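Local structure of chitinase (5GZT) at residues V738-V743 / M748-P753; V953-I958 / T1003-Q1008; S604-A609 / Y639-A644. The protein probably hydrolyses internal beta-1,4 linkages of chitin and chitodextrins, using a chain that carries two glycosyl hydrolase family 18 regions. One frame throughout, in Å; residues are numbered along the deposited sequence.

Interaction 1: residues V738-V743 / M748-P753; sequences VKASAV and MTDSAP
Asp750 meets Lys739 and Ala740 with a different carboxylate oxygen for each. Its OD2 receives Lys739 NZ at 2.6 Å, a salt bridge on the syn side, 31° out of the carboxylate plane. Its OD1 accepts the backbone N of Ala740 at 3.0 Å, on the anti side. The lysine reaches this position because its chain bends at chi2 and chi3 and folds back alongside the aspartate, the two side chains pointing the same way. Water 1 donates to Asp750 OD1 and accepts a weak bond from Lys739 NZ.

Beside this pair, Val738 and Ser751 are joined twice: Ser751 N donates to Val738 O at 2.9 Å, and Val738 N donates to Ser751 OG with a nearly straight N-H...O angle of 171°. The same hydroxyl gives its proton to Ala752 O. Ala740 sets its CB 3.1 Å from Met748 O, while Val743 CG2 packs on Met748 SD at 4.1 Å.

The two segments form most of the connection that runs from strand 732-738 to strand 754-759 in the immunoglobulin-like domain, and Asp691 bonds the Lys739 backbone from a neighbouring loop. Two main-chain N-H groups are thus met by side-chain oxygens, of Asp750 and Ser751, and the nearby ammonium probably favours the ionised form of Asp750, so that charge and directed bonds probably help to hold the path of this connection, which is irregular apart from the 3-10 turn 740-742.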
ATOM      1  N   VAL B 738      -5.833 -29.706  -7.470  1.00 17.67           N
ATOM      2  CA  VAL B 738      -5.471 -28.816  -8.552  1.00 17.65           C
ATOM      3  C   VAL B 738      -3.966 -28.668  -8.561  1.00 16.84           C
ATOM      4  O   VAL B 738      -3.367 -28.118  -7.615  1.00 16.79           O
ATOM      5  CB  VAL B 738      -6.129 -27.436  -8.365  1.00 17.48           C
ATOM      6  CG1 VAL B 738      -5.872 -26.538  -9.569  1.00 16.97           C
ATOM      7  CG2 VAL B 738      -7.608 -27.594  -8.233  1.00 18.23           C
ATOM      8  N   LYS B 739      -3.354 -29.180  -9.607  1.00 17.20           N
ATOM      9  CA  LYS B 739      -1.890 -29.273  -9.599  1.00 20.68           C
ATOM     10  C   LYS B 739      -1.276 -27.936  -9.881  1.00 20.64           C
ATOM     11  O   LYS B 739      -1.935 -27.058 -10.482  1.00 18.40           O
ATOM     12  CB  LYS B 739      -1.403 -30.253 -10.655  1.00 21.53           C
ATOM     13  CG  LYS B 739      -1.998 -31.609 -10.551  1.00 24.50           C
ATOM     14  CD  LYS B 739      -1.458 -32.437  -9.434  1.00 27.33           C
ATOM     15  CE  LYS B 739      -0.104 -33.047  -9.787  1.00 32.90           C
ATOM     16  NZ  LYS B 739       0.596 -33.395  -8.495  1.00 33.99           N
ATOM     17  N   ALA B 740       0.000 -27.788  -9.460  1.00 21.78           N
ATOM     18  CA  ALA B 740       0.827 -26.621  -9.766  1.00 19.94           C
ATOM     19  C   ALA B 740       0.796 -26.318 -11.277  1.00 17.93           C
ATOM     20  O   ALA B 740       0.802 -25.171 -11.682  1.00 21.22           O
ATOM     21  CB  ALA B 740       2.268 -26.805  -9.278  1.00 21.81           C
ATOM     22  N   SER B 741       0.778 -27.329 -12.094  1.00 17.98           N
ATOM     23  CA  SER B 741       0.798 -27.152 -13.554  1.00 17.97           C
ATOM     24  C   SER B 741      -0.493 -26.519 -14.098  1.00 17.26           C
ATOM     25  O   SER B 741      -0.506 -26.071 -15.235  1.00 13.76           O
ATOM     26  CB  SER B 741       1.072 -28.473 -14.204  1.00 19.39           C
ATOM     27  OG  SER B 741      -0.079 -29.333 -14.075  1.00 17.65           O
ATOM     28  N   ALA B 742      -1.567 -26.459 -13.291  1.00 16.90           N
ATOM     29  CA  ALA B 742      -2.862 -25.897 -13.767  1.00 16.36           C
ATOM     30  C   ALA B 742      -2.870 -24.411 -13.866  1.00 17.45           C
ATOM     31  O   ALA B 742      -3.698 -23.886 -14.582  1.00 16.78           O
ATOM     32  CB  ALA B 742      -4.022 -26.325 -12.845  1.00 18.41           C
ATOM     33  N   VAL B 743      -1.994 -23.722 -13.120  1.00 16.14           N
ATOM     34  CA  VAL B 743      -2.135 -22.270 -12.940  1.00 17.01           C
ATOM     35  C   VAL B 743      -1.044 -21.518 -13.732  1.00 17.68           C
ATOM     36  O   VAL B 743      -0.059 -22.088 -14.153  1.00 15.97           O
ATOM     37  CB  VAL B 743      -2.079 -21.844 -11.470  1.00 17.81           C
ATOM     38  CG1 VAL B 743      -3.254 -22.514 -10.712  1.00 20.32           C
ATOM     39  CG2 VAL B 743      -0.750 -22.225 -10.799  1.00 19.53           C
ATOM     40  N   MET B 748       3.816 -22.110  -7.656  1.00 27.48           N
ATOM     41  CA  MET B 748       2.871 -22.615  -6.664  1.00 24.74           C
ATOM     42  C   MET B 748       2.960 -24.119  -6.486  1.00 24.53           C
ATOM     43  O   MET B 748       3.539 -24.821  -7.291  1.00 29.55           O
ATOM     44  CB  MET B 748       1.510 -22.221  -7.075  1.00 24.66           C
ATOM     45  CG  MET B 748       1.412 -20.731  -7.215  1.00 21.86           C
ATOM     46  SD  MET B 748      -0.238 -20.020  -7.418  1.00 24.95           S
ATOM     47  CE  MET B 748      -0.955 -20.248  -5.747  1.00 28.61           C
ATOM     48  N   THR B 749       2.437 -24.622  -5.381  1.00 23.14           N
ATOM     49  CA  THR B 749       2.376 -26.041  -5.153  1.00 23.50           C
ATOM     50  C   THR B 749       0.919 -26.532  -5.228  1.00 21.29           C
ATOM     51  O   THR B 749       0.004 -25.749  -5.208  1.00 18.33           O
ATOM     52  CB  THR B 749       2.945 -26.377  -3.799  1.00 24.50           C
ATOM     53  OG1 THR B 749       2.289 -25.576  -2.827  1.00 24.43           O
ATOM     54  CG2 THR B 749       4.467 -26.071  -3.797  1.00 28.94           C
ATOM     55  N   ASP B 750       0.758 -27.829  -5.368  1.00 21.43           N
ATOM     56  CA  ASP B 750      -0.576 -28.469  -5.523  1.00 23.83           C
ATOM     57  C   ASP B 750      -1.544 -28.031  -4.446  1.00 20.37           C
ATOM     58  O   ASP B 750      -1.156 -27.761  -3.348  1.00 20.68           O
ATOM     59  CB  ASP B 750      -0.433 -29.980  -5.437  1.00 25.20           C
ATOM     60  CG  ASP B 750       0.377 -30.564  -6.561  1.00 25.49           C
ATOM     61  OD1 ASP B 750       0.789 -29.870  -7.491  1.00 24.35           O
ATOM     62  OD2 ASP B 750       0.599 -31.759  -6.503  1.00 25.60           O
ATOM     63  N   SER B 751      -2.804 -27.910  -4.762  1.00 18.35           N
ATOM     64  CA  SER B 751      -3.790 -27.606  -3.722  1.00 17.43           C
ATOM     65  C   SER B 751      -3.930 -28.846  -2.822  1.00 17.79           C
ATOM     66  O   SER B 751      -3.561 -29.942  -3.189  1.00 17.63           O
ATOM     67  CB  SER B 751      -5.224 -27.329  -4.328  1.00 17.64           C
ATOM     68  OG  SER B 751      -5.774 -28.589  -4.808  1.00 16.26           O
ATOM     69  N   ALA B 752      -4.493 -28.635  -1.649  1.00 19.35           N
ATOM     70  CA  ALA B 752      -4.903 -29.735  -0.824  1.00 19.48           C
ATOM     71  C   ALA B 752      -6.042 -30.403  -1.539  1.00 18.43           C
ATOM     72  O   ALA B 752      -6.677 -29.765  -2.436  1.00 20.30           O
ATOM     73  CB  ALA B 752      -5.368 -29.208   0.559  1.00 23.30           C
ATOM     74  N   PRO B 753      -6.297 -31.678  -1.225  1.00 19.25           N
ATOM     75  CA  PRO B 753      -7.380 -32.414  -1.870  1.00 19.38           C
ATOM     76  C   PRO B 753      -8.747 -31.900  -1.426  1.00 17.41           C
ATOM     77  O   PRO B 753      -9.163 -32.031  -0.295  1.00 18.92           O
ATOM     78  CB  PRO B 753      -7.141 -33.846  -1.492  1.00 21.48           C
ATOM     79  CG  PRO B 753      -5.909 -33.876  -0.693  1.00 22.15           C
ATOM     80  CD  PRO B 753      -5.607 -32.522  -0.211  1.00 22.55           C
TER
HETATM   81  O   HOH W   1       2.615 -30.785  -8.934  1.00 30.74           O
HETATM   82  O   HOH W   2       2.685 -22.916 -10.527  1.00 24.56           O

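Interaction 2: residues V953-I958 / T1003-Q1008; sequences VELDKI and TAYRKQ
Asp956 and Gln1008 bring the two backbones closest, their CA atoms 5.8 Å apart, where the start of the short helix 955-958 meets the C-terminal end of helix 998-1007. Glu954, at the N-cap position, is also the centre of an inverse gamma turn that leads into the first of these helices. In the conformer described, the carboxylate of Asp956 turns to His959 through OD1.

Deeper in, Leu955 carries the apolar part. Its CD1 sits over one face of the Tyr1005 ring, 3.9 Å from the centroid and 17° off the normal, a CH-pi contact, while Leu955 CD2 reaches Tyr1005 CE2 at 3.8 Å. This packing belongs to the second family 18 region, a TIM barrel: both Leu955 and Tyr1005 also rest on Met965 of strand 964-967, and the Tyr1005 hydroxyl is hydrogen-bonded to Ala944 O and Ser943 OG.

Gln1008 CG stands anti to the carbonyl carbon (chi1 -62°), which places it 4.0 Å from Leu955 CD1; the bend at chi2 then turns the amide so that OE1 faces two waters. Water 4 firmly bridges Asp956 N and Gln1008 OE1, and water 3, accepting from Leu955 N, can donate to the same oxygen.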
ATOM      1  N   VAL B 953      -9.394 -30.881  19.290  1.00 24.02           N
ATOM      2  CA  VAL B 953      -9.922 -32.143  18.772  1.00 21.29           C
ATOM      3  C   VAL B 953      -9.157 -32.520  17.518  1.00 19.38           C
ATOM      4  O   VAL B 953      -8.737 -31.674  16.798  1.00 24.49           O
ATOM      5  CB  VAL B 953     -11.396 -31.918  18.516  1.00 23.08           C
ATOM      6  CG1 VAL B 953     -12.002 -33.015  17.723  1.00 32.12           C
ATOM      7  CG2 VAL B 953     -12.106 -31.828  19.842  1.00 22.39           C
ATOM      8  N   GLU B 954      -8.955 -33.779  17.257  1.00 17.06           N
ATOM      9  CA  GLU B 954      -8.245 -34.217  16.085  1.00 18.07           C
ATOM     10  C   GLU B 954      -9.231 -34.456  14.935  1.00 17.35           C
ATOM     11  O   GLU B 954      -9.496 -35.584  14.585  1.00 16.81           O
ATOM     12  CB  GLU B 954      -7.436 -35.451  16.366  1.00 18.37           C
ATOM     13  CG  GLU B 954      -6.613 -35.285  17.630  1.00 21.62           C
ATOM     14  CD  GLU B 954      -5.666 -36.448  17.875  1.00 22.27           C
ATOM     15  OE1 GLU B 954      -6.088 -37.612  18.217  1.00 20.74           O
ATOM     16  OE2 GLU B 954      -4.465 -36.198  17.718  1.00 24.25           O
ATOM     17  N   LEU B 955      -9.735 -33.368  14.350  1.00 16.66           N
ATOM     18  CA  LEU B 955     -10.718 -33.501  13.296  1.00 19.06           C
ATOM     19  C   LEU B 955     -10.322 -34.421  12.188  1.00 19.69           C
ATOM     20  O   LEU B 955     -11.149 -35.299  11.744  1.00 18.07           O
ATOM     21  CB  LEU B 955     -11.185 -32.160  12.735  1.00 18.88           C
ATOM     22  CG  LEU B 955     -11.876 -31.227  13.698  1.00 18.82           C
ATOM     23  CD1 LEU B 955     -12.145 -29.910  13.009  1.00 18.78           C
ATOM     24  CD2 LEU B 955     -13.152 -31.741  14.329  1.00 20.78           C
ATOM     25  N   ASP B 956      -9.063 -34.322  11.759  1.00 18.74           N
ATOM     26  CA  ASP B 956      -8.694 -35.208  10.641  0.50 18.27           C
ATOM     27  C   ASP B 956      -8.549 -36.652  11.080  1.00 19.46           C
ATOM     28  O   ASP B 956      -8.632 -37.523  10.213  1.00 18.55           O
ATOM     29  CB  ASP B 956      -7.448 -34.715   9.887  0.50 18.91           C
ATOM     30  CG  ASP B 956      -7.363 -35.249   8.480  0.50 18.80           C
ATOM     31  OD1 ASP B 956      -8.340 -35.719   7.809  0.50 19.34           O
ATOM     32  OD2 ASP B 956      -6.255 -35.253   8.019  0.50 19.13           O
ATOM     33  N   LYS B 957      -8.440 -36.971  12.397  1.00 18.24           N
ATOM     34  CA  LYS B 957      -8.295 -38.367  12.757  1.00 16.98           C
ATOM     35  C   LYS B 957      -9.645 -38.962  13.173  1.00 16.20           C
ATOM     36  O   LYS B 957      -9.718 -40.180  13.257  1.00 16.19           O
ATOM     37  CB  LYS B 957      -7.314 -38.585  13.932  1.00 20.34           C
ATOM     38  CG  LYS B 957      -5.858 -38.134  13.629  1.00 23.25           C
ATOM     39  CD  LYS B 957      -4.988 -38.247  14.859  1.00 25.71           C
ATOM     40  CE  LYS B 957      -3.595 -37.669  14.624  1.00 33.81           C
ATOM     41  NZ  LYS B 957      -2.782 -37.764  15.899  1.00 36.61           N
ATOM     42  N   ILE B 958     -10.646 -38.139  13.453  1.00 13.73           N
ATOM     43  CA  ILE B 958     -11.874 -38.715  14.016  1.00 16.54           C
ATOM     44  C   ILE B 958     -12.994 -38.991  13.010  1.00 17.61           C
ATOM     45  O   ILE B 958     -13.867 -39.825  13.295  1.00 16.28           O
ATOM     46  CB  ILE B 958     -12.392 -37.956  15.172  1.00 14.66           C
ATOM     47  CG1 ILE B 958     -12.830 -36.592  14.785  1.00 14.76           C
ATOM     48  CG2 ILE B 958     -11.361 -37.896  16.314  1.00 16.18           C
ATOM     49  CD1 ILE B 958     -13.461 -35.890  15.945  1.00 14.88           C
ATOM     50  N   THR B1003     -15.734 -24.303   6.141  1.00 15.63           N
ATOM     51  CA  THR B1003     -14.482 -24.319   5.414  1.00 15.41           C
ATOM     52  C   THR B1003     -13.309 -24.721   6.262  1.00 15.58           C
ATOM     53  O   THR B1003     -12.450 -25.513   5.796  1.00 16.78           O
ATOM     54  CB  THR B1003     -14.227 -22.931   4.739  1.00 17.07           C
ATOM     55  OG1 THR B1003     -15.294 -22.711   3.833  1.00 16.76           O
ATOM     56  CG2 THR B1003     -12.939 -22.857   3.986  1.00 20.25           C
ATOM     57  N   ALA B1004     -13.182 -24.159   7.464  1.00 17.75           N
ATOM     58  CA  ALA B1004     -12.109 -24.506   8.329  1.00 18.41           C
ATOM     59  C   ALA B1004     -12.157 -25.969   8.694  1.00 18.30           C
ATOM     60  O   ALA B1004     -11.140 -26.591   8.785  1.00 17.93           O
ATOM     61  CB  ALA B1004     -12.145 -23.699   9.598  1.00 21.32           C
ATOM     62  N   TYR B1005     -13.322 -26.548   8.895  1.00 18.36           N
ATOM     63  CA  TYR B1005     -13.351 -28.035   9.118  1.00 17.65           C
ATOM     64  C   TYR B1005     -12.785 -28.805   7.913  1.00 17.23           C
ATOM     65  O   TYR B1005     -11.985 -29.805   8.016  1.00 17.60           O
ATOM     66  CB  TYR B1005     -14.780 -28.523   9.405  1.00 17.27           C
ATOM     67  CG  TYR B1005     -15.202 -28.463  10.854  1.00 17.97           C
ATOM     68  CD1 TYR B1005     -15.304 -27.254  11.541  1.00 18.39           C
ATOM     69  CD2 TYR B1005     -15.578 -29.619  11.523  1.00 17.63           C
ATOM     70  CE1 TYR B1005     -15.695 -27.202  12.887  1.00 18.42           C
ATOM     71  CE2 TYR B1005     -15.973 -29.572  12.867  1.00 17.52           C
ATOM     72  CZ  TYR B1005     -16.031 -28.408  13.539  1.00 17.12           C
ATOM     73  OH  TYR B1005     -16.483 -28.442  14.840  1.00 19.27           O
ATOM     74  N   ARG B1006     -13.147 -28.323   6.741  1.00 15.79           N
ATOM     75  CA  ARG B1006     -12.662 -28.958   5.520  1.00 16.33           C
ATOM     76  C   ARG B1006     -11.187 -28.778   5.333  1.00 16.17           C
ATOM     77  O   ARG B1006     -10.532 -29.733   4.855  1.00 15.74           O
ATOM     78  CB  ARG B1006     -13.465 -28.510   4.261  1.00 16.63           C
ATOM     79  CG  ARG B1006     -14.816 -29.252   4.157  1.00 19.06           C
ATOM     80  CD  ARG B1006     -15.773 -28.619   3.113  1.00 19.91           C
ATOM     81  NE  ARG B1006     -16.254 -27.342   3.588  1.00 19.09           N
ATOM     82  CZ  ARG B1006     -17.062 -26.546   2.874  1.00 19.72           C
ATOM     83  NH1 ARG B1006     -17.523 -26.918   1.666  1.00 19.18           N
ATOM     84  NH2 ARG B1006     -17.442 -25.380   3.377  1.00 17.37           N
ATOM     85  N   LYS B1007     -10.662 -27.609   5.712  1.00 17.04           N
ATOM     86  CA  LYS B1007      -9.207 -27.411   5.615  1.00 20.67           C
ATOM     87  C   LYS B1007      -8.407 -28.267   6.608  1.00 22.98           C
ATOM     88  O   LYS B1007      -7.268 -28.576   6.333  1.00 20.10           O
ATOM     89  CB  LYS B1007      -8.769 -25.964   5.808  1.00 25.90           C
ATOM     90  CG  LYS B1007      -9.338 -24.942   4.822  1.00 30.24           C
ATOM     91  CD  LYS B1007      -8.948 -25.168   3.385  1.00 34.49           C
ATOM     92  CE  LYS B1007      -9.328 -23.921   2.568  1.00 38.06           C
ATOM     93  NZ  LYS B1007      -9.423 -24.280   1.114  1.00 38.48           N
ATOM     94  N   GLN B1008      -9.055 -28.765   7.667  1.00 22.25           N
ATOM     95  CA  GLN B1008      -8.458 -29.775   8.517  1.00 22.99           C
ATOM     96  C   GLN B1008      -8.504 -31.174   7.966  1.00 25.12           C
ATOM     97  O   GLN B1008      -7.924 -32.044   8.543  1.00 24.89           O
ATOM     98  CB  GLN B1008      -9.150 -29.817   9.899  1.00 24.19           C
ATOM     99  CG  GLN B1008      -9.082 -28.605  10.747  1.00 25.72           C
ATOM    100  CD  GLN B1008      -7.662 -28.384  11.237  1.00 30.91           C
ATOM    101  OE1 GLN B1008      -7.127 -29.136  12.038  1.00 30.41           O
ATOM    102  NE2 GLN B1008      -7.046 -27.353  10.711  1.00 33.26           N
TER
HETATM  103  O   HOH W   3      -8.524 -30.426  14.180  1.00 25.93           O
HETATM  104  O   HOH W   4      -7.298 -32.254  12.552  1.00 32.66           O

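Interaction 3: residues S604-A609 / Y639-A644; sequences SAAYKA and YSRLYA
Arg641 lies along Ala609 and Ala606, and its side chain can be followed outward over both. The path begins at CB, which faces Ala609 CB at 3.4 Å, a close methyl-to-methylene meeting. CG stands beside the backbone N, anti to the carbonyl carbon (chi1 -77°), and from there it has the CA and CB of Ala606 before it, each 4.1 Å away. A bend at chi2 (-88°) swings the rest of the chain across Ala606, bringing CD to 3.8 Å from Ala606 CB. NE follows at 3.4 Å from the same methyl, which lies over one face of the guanidinium, offset toward its rim. CZ remains 3.8 Å from Ala606 CB, and NH2 is a little farther from it.

The segments lie on helices 602-614 and 633-642. The first helix belongs to the first family 18 region, a TIM barrel, and the second approaches the barrel wall through Leu642, which touches Ile279 of strand 264-284 and Phe620 of strand 619-623.

At the tip, NH1 forms a salt bridge with Glu610, the residue directly after Ala609 on the first helix, so the guanidinium is held over the Ala606 methyl, while Ala609 meets the root of the side chain. An alanine in place of Arg641 would keep the meeting with Ala609 but would probably leave Glu610 without this cationic mate and open a gap over the Ala606 methyl. Alongside the arginine, Leu642 turns CD2 to 3.9 Å from Ala609 O and to 4.2 Å from Ala609 CB.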
ATOM      1  N   SER B 604      -2.085 -11.379 -12.969  1.00 16.25           N
ATOM      2  CA  SER B 604      -1.286 -10.206 -13.274  1.00 16.52           C
ATOM      3  C   SER B 604      -0.891  -9.525 -11.957  1.00 17.00           C
ATOM      4  O   SER B 604       0.280  -9.077 -11.855  1.00 18.43           O
ATOM      5  CB  SER B 604      -1.945  -9.230 -14.271  1.00 15.72           C
ATOM      6  OG  SER B 604      -3.024  -8.538 -13.703  1.00 15.72           O
ATOM      7  N   ALA B 605      -1.792  -9.476 -10.958  1.00 16.31           N
ATOM      8  CA  ALA B 605      -1.441  -8.982  -9.670  1.00 16.64           C
ATOM      9  C   ALA B 605      -0.279  -9.789  -9.052  1.00 18.48           C
ATOM     10  O   ALA B 605       0.644  -9.162  -8.496  1.00 18.31           O
ATOM     11  CB  ALA B 605      -2.582  -8.869  -8.710  1.00 20.32           C
ATOM     12  N   ALA B 606      -0.255 -11.102  -9.235  1.00 15.60           N
ATOM     13  CA  ALA B 606       0.845 -11.898  -8.661  1.00 17.87           C
ATOM     14  C   ALA B 606       2.165 -11.653  -9.403  1.00 17.35           C
ATOM     15  O   ALA B 606       3.141 -11.466  -8.768  1.00 16.72           O
ATOM     16  CB  ALA B 606       0.553 -13.372  -8.648  1.00 18.49           C
ATOM     17  N   TYR B 607       2.145 -11.541 -10.725  1.00 15.66           N
ATOM     18  CA  TYR B 607       3.351 -11.208 -11.468  1.00 16.29           C
ATOM     19  C   TYR B 607       3.904  -9.818 -11.153  1.00 17.80           C
ATOM     20  O   TYR B 607       5.129  -9.662 -11.045  1.00 18.38           O
ATOM     21  CB  TYR B 607       3.163 -11.403 -12.972  1.00 14.26           C
ATOM     22  CG  TYR B 607       3.330 -12.848 -13.358  1.00 16.18           C
ATOM     23  CD1 TYR B 607       4.613 -13.414 -13.426  1.00 16.07           C
ATOM     24  CD2 TYR B 607       2.234 -13.705 -13.471  1.00 15.56           C
ATOM     25  CE1 TYR B 607       4.783 -14.727 -13.745  1.00 15.99           C
ATOM     26  CE2 TYR B 607       2.403 -15.044 -13.742  1.00 16.06           C
ATOM     27  CZ  TYR B 607       3.654 -15.552 -13.932  1.00 16.99           C
ATOM     28  OH  TYR B 607       3.807 -16.893 -14.223  1.00 15.77           O
ATOM     29  N   LYS B 608       3.005  -8.905 -10.829  1.00 16.51           N
ATOM     30  CA  LYS B 608       3.326  -7.558 -10.523  1.00 18.32           C
ATOM     31  C   LYS B 608       3.939  -7.439  -9.138  1.00 17.34           C
ATOM     32  O   LYS B 608       4.980  -6.771  -8.990  1.00 17.90           O
ATOM     33  CB  LYS B 608       2.094  -6.736 -10.689  1.00 19.44           C
ATOM     34  CG  LYS B 608       2.195  -5.300 -10.992  1.00 23.36           C
ATOM     35  CD  LYS B 608       1.260  -5.083 -12.205  1.00 24.28           C
ATOM     36  CE  LYS B 608       0.462  -3.934 -12.054  1.00 24.81           C
ATOM     37  NZ  LYS B 608      -0.153  -3.642 -13.386  1.00 22.06           N
ATOM     38  N   ALA B 609       3.351  -8.109  -8.163  1.00 17.13           N
ATOM     39  CA  ALA B 609       3.928  -8.260  -6.860  1.00 18.47           C
ATOM     40  C   ALA B 609       5.336  -8.918  -6.937  1.00 21.32           C
ATOM     41  O   ALA B 609       6.284  -8.467  -6.225  1.00 20.32           O
ATOM     42  CB  ALA B 609       3.007  -9.087  -5.939  1.00 19.72           C
ATOM     43  N   TYR B 639      -1.830  -8.374  -1.059  1.00 26.17           N
ATOM     44  CA  TYR B 639      -1.358  -8.639   0.267  1.00 24.48           C
ATOM     45  C   TYR B 639      -0.700 -10.006   0.404  1.00 27.94           C
ATOM     46  O   TYR B 639       0.431 -10.080   0.972  1.00 28.86           O
ATOM     47  CB  TYR B 639      -2.495  -8.484   1.323  1.00 29.54           C
ATOM     48  CG  TYR B 639      -1.957  -8.604   2.726  1.00 30.13           C
ATOM     49  CD1 TYR B 639      -1.372  -7.538   3.366  1.00 34.66           C
ATOM     50  CD2 TYR B 639      -2.028  -9.812   3.402  1.00 37.84           C
ATOM     51  CE1 TYR B 639      -0.843  -7.694   4.647  1.00 34.57           C
ATOM     52  CE2 TYR B 639      -1.530  -9.972   4.664  1.00 33.64           C
ATOM     53  CZ  TYR B 639      -0.914  -8.929   5.271  1.00 37.03           C
ATOM     54  OH  TYR B 639      -0.392  -9.137   6.532  1.00 38.49           O
ATOM     55  N   SER B 640      -1.331 -11.078  -0.083  1.00 24.35           N
ATOM     56  CA  SER B 640      -0.734 -12.419   0.083  1.00 27.97           C
ATOM     57  C   SER B 640       0.641 -12.522  -0.536  1.00 26.53           C
ATOM     58  O   SER B 640       1.502 -13.238  -0.037  1.00 24.39           O
ATOM     59  CB  SER B 640      -1.569 -13.547  -0.539  1.00 29.25           C
ATOM     60  OG  SER B 640      -2.737 -13.634   0.167  1.00 39.92           O
ATOM     61  N   ARG B 641       0.788 -11.889  -1.679  1.00 27.23           N
ATOM     62  CA  ARG B 641       2.036 -11.981  -2.441  1.00 28.31           C
ATOM     63  C   ARG B 641       3.136 -11.209  -1.808  1.00 29.35           C
ATOM     64  O   ARG B 641       4.256 -11.716  -1.704  1.00 28.79           O
ATOM     65  CB  ARG B 641       1.816 -11.488  -3.840  1.00 29.36           C
ATOM     66  CG  ARG B 641       1.093 -12.533  -4.630  1.00 30.35           C
ATOM     67  CD  ARG B 641       2.180 -13.446  -5.216  1.00 32.27           C
ATOM     68  NE  ARG B 641       1.600 -14.680  -5.686  1.00 28.24           N
ATOM     69  CZ  ARG B 641       2.292 -15.675  -6.199  1.00 29.52           C
ATOM     70  NH1 ARG B 641       3.606 -15.566  -6.371  1.00 31.53           N
ATOM     71  NH2 ARG B 641       1.653 -16.772  -6.550  1.00 28.14           N
ATOM     72  N   LEU B 642       2.847 -10.000  -1.349  1.00 26.76           N
ATOM     73  CA  LEU B 642       3.887  -9.205  -0.761  1.00 30.94           C
ATOM     74  C   LEU B 642       4.205  -9.584   0.628  1.00 32.72           C
ATOM     75  O   LEU B 642       5.259  -9.236   1.079  1.00 32.33           O
ATOM     76  CB  LEU B 642       3.579  -7.717  -0.764  1.00 28.76           C
ATOM     77  CG  LEU B 642       3.680  -6.983  -2.081  1.00 29.69           C
ATOM     78  CD1 LEU B 642       3.436  -5.522  -1.765  1.00 29.15           C
ATOM     79  CD2 LEU B 642       5.004  -7.136  -2.796  1.00 31.02           C
ATOM     80  N   TYR B 643       3.306 -10.271   1.318  1.00 35.08           N
ATOM     81  CA  TYR B 643       3.560 -10.709   2.654  1.00 33.83           C
ATOM     82  C   TYR B 643       3.845 -12.221   2.775  1.00 37.16           C
ATOM     83  O   TYR B 643       3.831 -12.750   3.889  1.00 40.30           O
ATOM     84  CB  TYR B 643       2.436 -10.161   3.589  1.00 32.28           C
ATOM     85  CG  TYR B 643       2.667  -8.685   3.786  1.00 30.28           C
ATOM     86  CD1 TYR B 643       2.278  -7.777   2.841  1.00 30.16           C
ATOM     87  CD2 TYR B 643       3.389  -8.211   4.892  1.00 32.86           C
ATOM     88  CE1 TYR B 643       2.555  -6.435   2.967  1.00 27.21           C
ATOM     89  CE2 TYR B 643       3.693  -6.842   5.059  1.00 30.67           C
ATOM     90  CZ  TYR B 643       3.261  -5.936   4.136  1.00 30.74           C
ATOM     91  OH  TYR B 643       3.610  -4.593   4.263  1.00 26.54           O
ATOM     92  N   ALA B 644       4.107 -12.909   1.657  1.00 34.41           N
ATOM     93  CA  ALA B 644       4.382 -14.327   1.692  1.00 38.62           C
ATOM     94  C   ALA B 644       5.736 -14.626   2.409  1.00 43.75           C
ATOM     95  O   ALA B 644       6.749 -13.970   2.159  1.00 46.35           O
ATOM     96  CB  ALA B 644       4.439 -14.876   0.278  1.00 36.05           C
TER

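Overall arrangement
Along the chain from the N terminus, interaction 3 comes first, bringing helix 633-642 back onto helix 602-614 across an intervening span that includes strand 619-623. Interaction 1 follows, closing a tight loop of four residues between 738-743 and 748-753 in the immunoglobulin-like domain. Interaction 2 closes the longest loop, 44 residues, within the second family 18 region. The three are in series, with no nesting or crossing. Interactions 1 and 3 touch, Met748 SD lying 3.9 Å from Arg641 NH2, so the immunoglobulin-like domain packs against helix 633-642. Interactions 1 and 2 approach to about 6 Å between nearest atoms without touching; interactions 2 and 3 have centres 29 Å apart.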